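Local coordinates for protein aspartate aminotransferase (Plasmodium falciparum, PDB 3K7Y) that probably catalyses the reversible pyridoxal-phosphate-dependent transfer of an amino group from L-aspartate to 2-oxoglutarate, giving oxaloacetate and L-glutamate, at residues A[165-179]-A[198-212]. Sequence-based numbering, arbitrary orientation.
Sequences LNDLRNIPNGSSVIL and EIIEIVLHKKHVIIF
Lys-206 reaches across to the backbone of Arg-169 and Pro-172 and to the side chain of Asn-173. Its CB lies over the centre of the His-208 ring and 4.0 Å from Asn-173 ND2; CG skirts the carbonyl oxygen of Leu-168, CD passes 3.4 Å from Arg-169 O, and CE continues beside that same oxygen. Bends at chi2 (-126°), chi3 (90°) and chi4 turn the chain toward the carbonyls of Arg-169 and Pro-172, and NZ ends 2.5 Å from Pro-172 O, nearly in line with the C=O, with weak bonds to Arg-169 O and Asn-173 OD1. The Lys-206 carbonyl answers by accepting Gly-174 N at 2.7 Å. The His-208 ring presents its edge to Leu-168 O and Ile-171 O, its NE2 giving the latter a long, weak bond, while Ile-171 CG1 and CD1 pack against NE2 and CE1. From here strands 176-179 and 209-214 run parallel as neighbours in the central sheet of the fold-type I aminotransferase, joined through helix 193-206 as a beta-alpha-beta unit; Val-177 N donates to Val-209 O, and Val-177 O accepts Ile-211 N, both at 2.8 Å. Between the helices, Ile-202 CD1 sits 3.6 Å from Leu-165 CD2, and Ile-202 CG1 lies over one face of the Arg-169 guanidinium, offset toward its rim.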
loop_
_atom_site.group_PDB
_atom_site.type_symbol
_atom_site.label_atom_id
_atom_site.label_comp_id
_atom_site.label_asym_id
_atom_site.label_seq_id
_atom_site.Cartn_x
_atom_site.Cartn_y
_atom_site.Cartn_z
ATOM N N LEU A 165 21.428 1.911 -28.796
ATOM C CA LEU A 165 22.283 3.064 -28.480
ATOM C C LEU A 165 22.066 4.240 -29.414
ATOM O O LEU A 165 22.310 5.382 -29.036
ATOM C CB LEU A 165 23.755 2.683 -28.483
ATOM C CG LEU A 165 24.184 1.583 -27.525
ATOM C CD1 LEU A 165 25.559 1.104 -27.918
ATOM C CD2 LEU A 165 24.195 2.069 -26.118
ATOM N N ASN A 166 21.626 3.952 -30.633
ATOM C CA ASN A 166 21.189 4.983 -31.563
ATOM C C ASN A 166 20.135 5.913 -30.987
ATOM O O ASN A 166 20.335 7.130 -30.943
ATOM C CB ASN A 166 20.618 4.343 -32.811
ATOM C CG ASN A 166 21.507 4.502 -33.968
ATOM O OD1 ASN A 166 22.728 4.645 -33.814
ATOM N ND2 ASN A 166 20.921 4.493 -35.161
ATOM N N ASP A 167 19.010 5.324 -30.572
ATOM C CA ASP A 167 17.902 6.055 -29.988
ATOM C C ASP A 167 18.379 6.704 -28.716
ATOM O O ASP A 167 18.118 7.880 -28.473
ATOM C CB ASP A 167 16.742 5.116 -29.675
ATOM C CG ASP A 167 16.200 4.418 -30.906
ATOM O OD1 ASP A 167 15.503 3.395 -30.716
ATOM O OD2 ASP A 167 16.457 4.882 -32.049
ATOM N N LEU A 168 19.116 5.940 -27.922
ATOM C CA LEU A 168 19.725 6.477 -26.724
ATOM C C LEU A 168 20.546 7.739 -27.005
ATOM O O LEU A 168 20.820 8.516 -26.090
ATOM C CB LEU A 168 20.588 5.413 -26.057
ATOM C CG LEU A 168 20.650 5.491 -24.530
ATOM C CD1 LEU A 168 19.283 5.798 -23.909
ATOM C CD2 LEU A 168 21.188 4.178 -23.978
ATOM N N ARG A 169 20.910 7.945 -28.272
ATOM C CA ARG A 169 21.719 9.088 -28.683
ATOM C C ARG A 169 20.939 10.258 -29.294
ATOM O O ARG A 169 21.415 11.387 -29.277
ATOM C CB ARG A 169 22.831 8.652 -29.642
ATOM C CG ARG A 169 24.145 8.258 -28.985
ATOM C CD ARG A 169 25.280 8.232 -30.012
ATOM N NE ARG A 169 26.559 7.763 -29.464
ATOM C CZ ARG A 169 27.439 8.519 -28.795
ATOM N NH1 ARG A 169 27.195 9.802 -28.554
ATOM N NH2 ARG A 169 28.578 7.990 -28.354
ATOM N N ASN A 170 19.760 10.017 -29.845
ATOM C CA ASN A 170 19.014 11.128 -30.442
ATOM C C ASN A 170 17.666 11.436 -29.802
ATOM O O ASN A 170 16.873 12.199 -30.344
ATOM C CB ASN A 170 18.911 10.993 -31.967
ATOM C CG ASN A 170 19.160 9.573 -32.452
ATOM O OD1 ASN A 170 20.252 9.256 -32.937
ATOM N ND2 ASN A 170 18.151 8.709 -32.317
ATOM N N ILE A 171 17.429 10.851 -28.635
ATOM C CA ILE A 171 16.251 11.157 -27.846
ATOM C C ILE A 171 16.550 12.376 -26.979
ATOM O O ILE A 171 17.387 12.286 -26.081
ATOM C CB ILE A 171 15.832 9.964 -26.946
ATOM C CG1 ILE A 171 16.975 9.556 -25.998
ATOM C CG2 ILE A 171 15.352 8.788 -27.809
ATOM C CD1 ILE A 171 16.546 8.776 -24.785
ATOM N N PRO A 172 15.845 13.505 -27.202
ATOM C CA PRO A 172 16.198 14.738 -26.518
ATOM C C PRO A 172 17.488 14.703 -25.672
ATOM O O PRO A 172 18.554 14.310 -26.166
ATOM C CB PRO A 172 14.954 14.992 -25.677
ATOM C CG PRO A 172 13.821 14.467 -26.579
ATOM C CD PRO A 172 14.447 13.591 -27.655
ATOM N N ASN A 173 17.388 15.129 -24.420
ATOM C CA ASN A 173 18.546 15.397 -23.575
ATOM C C ASN A 173 18.022 15.452 -22.165
ATOM O O ASN A 173 17.025 16.134 -21.905
ATOM C CB ASN A 173 19.145 16.768 -23.906
ATOM C CG ASN A 173 20.339 16.687 -24.829
ATOM O OD1 ASN A 173 20.246 17.019 -26.013
ATOM N ND2 ASN A 173 21.480 16.265 -24.288
ATOM N N GLY A 174 18.679 14.766 -21.240
ATOM C CA GLY A 174 18.086 14.615 -19.925
ATOM C C GLY A 174 16.688 14.030 -20.087
ATOM O O GLY A 174 15.737 14.466 -19.433
ATOM N N SER A 175 16.552 13.068 -20.990
ATOM C CA SER A 175 15.318 12.330 -21.083
ATOM C C SER A 175 15.298 11.335 -19.942
ATOM O O SER A 175 16.340 10.886 -19.456
ATOM C CB SER A 175 15.199 11.611 -22.416
ATOM O OG SER A 175 15.227 12.545 -23.483
ATOM N N SER A 176 14.098 11.020 -19.494
ATOM C CA SER A 176 13.910 10.106 -18.400
ATOM C C SER A 176 13.677 8.760 -19.035
ATOM O O SER A 176 12.822 8.633 -19.913
ATOM C CB SER A 176 12.699 10.539 -17.579
ATOM O OG SER A 176 12.619 11.957 -17.531
ATOM N N VAL A 177 14.449 7.761 -18.618
ATOM C CA VAL A 177 14.381 6.439 -19.243
ATOM C C VAL A 177 14.329 5.326 -18.209
ATOM O O VAL A 177 15.061 5.347 -17.217
ATOM C CB VAL A 177 15.574 6.184 -20.201
ATOM C CG1 VAL A 177 15.446 4.826 -20.880
ATOM C CG2 VAL A 177 15.660 7.266 -21.236
ATOM N N ILE A 178 13.459 4.350 -18.464
ATOM C CA ILE A 178 13.326 3.152 -17.630
ATOM C C ILE A 178 14.091 1.982 -18.257
ATOM O O ILE A 178 13.871 1.623 -19.412
ATOM C CB ILE A 178 11.846 2.777 -17.445
ATOM C CG1 ILE A 178 11.129 3.840 -16.614
ATOM C CG2 ILE A 178 11.713 1.408 -16.803
ATOM C CD1 ILE A 178 9.658 3.993 -16.958
ATOM N N LEU A 179 15.002 1.399 -17.493
ATOM C CA LEU A 179 15.798 0.301 -17.993
ATOM C C LEU A 179 15.652 -0.905 -17.105
ATOM O O LEU A 179 15.721 -0.811 -15.856
ATOM C CB LEU A 179 17.275 0.678 -18.091
ATOM C CG LEU A 179 17.659 1.658 -19.194
ATOM C CD1 LEU A 179 19.120 2.048 -19.095
ATOM C CD2 LEU A 179 17.342 1.115 -20.596
ATOM N N GLU A 198 30.107 1.991 -23.029
ATOM C CA GLU A 198 29.640 2.896 -24.063
ATOM C C GLU A 198 28.460 3.699 -23.515
ATOM O O GLU A 198 28.469 4.932 -23.547
ATOM C CB GLU A 198 29.270 2.145 -25.340
ATOM C CG GLU A 198 29.391 2.989 -26.607
ATOM C CD GLU A 198 29.046 2.213 -27.880
ATOM O OE1 GLU A 198 28.446 2.822 -28.801
ATOM O OE2 GLU A 198 29.367 1.004 -27.962
ATOM N N ILE A 199 27.470 2.988 -22.980
ATOM C CA ILE A 199 26.314 3.596 -22.315
ATOM C C ILE A 199 26.730 4.708 -21.347
ATOM O O ILE A 199 26.286 5.850 -21.474
ATOM C CB ILE A 199 25.491 2.528 -21.556
ATOM C CG1 ILE A 199 24.898 1.516 -22.539
ATOM C CG2 ILE A 199 24.402 3.169 -20.731
ATOM C CD1 ILE A 199 24.542 0.181 -21.925
ATOM N N ILE A 200 27.588 4.377 -20.389
ATOM C CA ILE A 200 28.011 5.352 -19.415
ATOM C C ILE A 200 28.395 6.612 -20.159
ATOM O O ILE A 200 28.045 7.709 -19.745
ATOM C CB ILE A 200 29.189 4.834 -18.579
ATOM C CG1 ILE A 200 28.866 3.450 -17.996
ATOM C CG2 ILE A 200 29.571 5.840 -17.484
ATOM C CD1 ILE A 200 27.831 3.431 -16.870
ATOM N N GLU A 201 29.073 6.453 -21.290
ATOM C CA GLU A 201 29.528 7.626 -22.031
ATOM C C GLU A 201 28.381 8.419 -22.650
ATOM O O GLU A 201 28.378 9.652 -22.577
ATOM C CB GLU A 201 30.569 7.273 -23.090
ATOM C CG GLU A 201 31.289 8.522 -23.564
ATOM C CD GLU A 201 32.590 8.233 -24.272
ATOM O OE1 GLU A 201 33.470 9.127 -24.252
ATOM O OE2 GLU A 201 32.728 7.120 -24.842
ATOM N N ILE A 202 27.427 7.701 -23.252
ATOM C CA ILE A 202 26.210 8.294 -23.828
ATOM C C ILE A 202 25.399 9.013 -22.753
ATOM O O ILE A 202 25.009 10.174 -22.919
ATOM C CB ILE A 202 25.289 7.228 -24.491
ATOM C CG1 ILE A 202 26.059 6.362 -25.497
ATOM C CG2 ILE A 202 24.052 7.891 -25.134
ATOM C CD1 ILE A 202 25.157 5.478 -26.362
ATOM N N VAL A 203 25.156 8.306 -21.654
ATOM C CA VAL A 203 24.383 8.829 -20.532
ATOM C C VAL A 203 25.031 10.075 -19.942
ATOM O O VAL A 203 24.327 10.980 -19.510
ATOM C CB VAL A 203 24.180 7.751 -19.436
ATOM C CG1 VAL A 203 23.557 8.346 -18.169
ATOM C CG2 VAL A 203 23.324 6.627 -19.966
ATOM N N LEU A 204 26.364 10.120 -19.940
ATOM C CA LEU A 204 27.100 11.299 -19.474
ATOM C C LEU A 204 26.987 12.497 -20.417
ATOM O O LEU A 204 26.806 13.630 -19.965
ATOM C CB LEU A 204 28.572 10.967 -19.244
ATOM C CG LEU A 204 28.896 10.281 -17.924
ATOM C CD1 LEU A 204 30.231 9.562 -18.029
ATOM C CD2 LEU A 204 28.896 11.275 -16.778
ATOM N N HIS A 205 27.105 12.247 -21.718
ATOM C CA HIS A 205 26.990 13.313 -22.703
ATOM C C HIS A 205 25.582 13.890 -22.729
ATOM O O HIS A 205 25.418 15.109 -22.740
ATOM C CB HIS A 205 27.414 12.847 -24.102
ATOM C CG HIS A 205 27.565 13.965 -25.091
ATOM N ND1 HIS A 205 26.913 13.981 -26.308
ATOM C CD2 HIS A 205 28.285 15.114 -25.038
ATOM C CE1 HIS A 205 27.232 15.083 -26.964
ATOM N NE2 HIS A 205 28.062 15.790 -26.215
ATOM N N LYS A 206 24.574 13.019 -22.712
ATOM C CA LYS A 206 23.179 13.450 -22.839
ATOM C C LYS A 206 22.523 13.787 -21.492
ATOM O O LYS A 206 21.372 14.256 -21.437
ATOM C CB LYS A 206 22.354 12.384 -23.564
ATOM C CG LYS A 206 22.967 11.861 -24.848
ATOM C CD LYS A 206 21.996 11.985 -25.987
ATOM C CE LYS A 206 22.180 13.314 -26.660
ATOM N NZ LYS A 206 20.872 13.848 -27.085
ATOM N N LYS A 207 23.251 13.509 -20.409
ATOM C CA LYS A 207 22.808 13.797 -19.041
ATOM C C LYS A 207 21.446 13.175 -18.681
ATOM O O LYS A 207 20.795 13.596 -17.720
ATOM C CB LYS A 207 22.841 15.312 -18.777
ATOM C CG LYS A 207 24.233 15.951 -18.939
ATOM C CD LYS A 207 24.162 17.446 -19.282
ATOM C CE LYS A 207 23.805 17.687 -20.764
ATOM N NZ LYS A 207 23.368 19.097 -21.096
ATOM N N HIS A 208 21.044 12.152 -19.435
ATOM C CA HIS A 208 19.788 11.442 -19.201
ATOM C C HIS A 208 19.551 11.096 -17.740
ATOM O O HIS A 208 20.490 10.982 -16.952
ATOM C CB HIS A 208 19.738 10.148 -20.007
ATOM C CG HIS A 208 19.565 10.347 -21.478
ATOM N ND1 HIS A 208 20.122 9.500 -22.408
ATOM C CD2 HIS A 208 18.893 11.288 -22.180
ATOM C CE1 HIS A 208 19.795 9.905 -23.622
ATOM N NE2 HIS A 208 19.053 10.991 -23.512
ATOM N N VAL A 209 18.281 10.923 -17.399
ATOM C CA VAL A 209 17.889 10.517 -16.068
ATOM C C VAL A 209 17.400 9.086 -16.139
ATOM O O VAL A 209 16.407 8.791 -16.827
ATOM C CB VAL A 209 16.784 11.411 -15.528
ATOM C CG1 VAL A 209 16.182 10.813 -14.253
ATOM C CG2 VAL A 209 17.334 12.812 -15.282
ATOM N N ILE A 210 18.097 8.198 -15.431
ATOM C CA ILE A 210 17.802 6.770 -15.520
ATOM C C ILE A 210 17.058 6.198 -14.292
ATOM O O ILE A 210 17.327 6.553 -13.139
ATOM C CB ILE A 210 19.076 5.955 -15.879
ATOM C CG1 ILE A 210 19.692 6.451 -17.202
ATOM C CG2 ILE A 210 18.777 4.459 -15.945
ATOM C CD1 ILE A 210 18.846 6.237 -18.466
ATOM N N ILE A 211 16.089 5.333 -14.566
ATOM C CA ILE A 211 15.358 4.641 -13.516
ATOM C C ILE A 211 15.566 3.176 -13.797
ATOM O O ILE A 211 15.133 2.681 -14.837
ATOM C CB ILE A 211 13.824 4.950 -13.541
ATOM C CG1 ILE A 211 13.525 6.410 -13.160
ATOM C CG2 ILE A 211 13.061 3.973 -12.630
ATOM C CD1 ILE A 211 13.705 7.427 -14.292
ATOM N N PHE A 212 16.248 2.489 -12.892
ATOM C CA PHE A 212 16.489 1.076 -13.076
ATOM C C PHE A 212 15.350 0.284 -12.453
ATOM O O PHE A 212 14.934 0.567 -11.315
ATOM C CB PHE A 212 17.818 0.675 -12.433
ATOM C CG PHE A 212 19.010 1.365 -13.015
ATOM C CD1 PHE A 212 19.452 2.585 -12.490
ATOM C CD2 PHE A 212 19.699 0.803 -14.079
ATOM C CE1 PHE A 212 20.569 3.239 -13.022
ATOM C CE2 PHE A 212 20.817 1.449 -14.626
ATOM C CZ PHE A 212 21.254 2.671 -14.092
#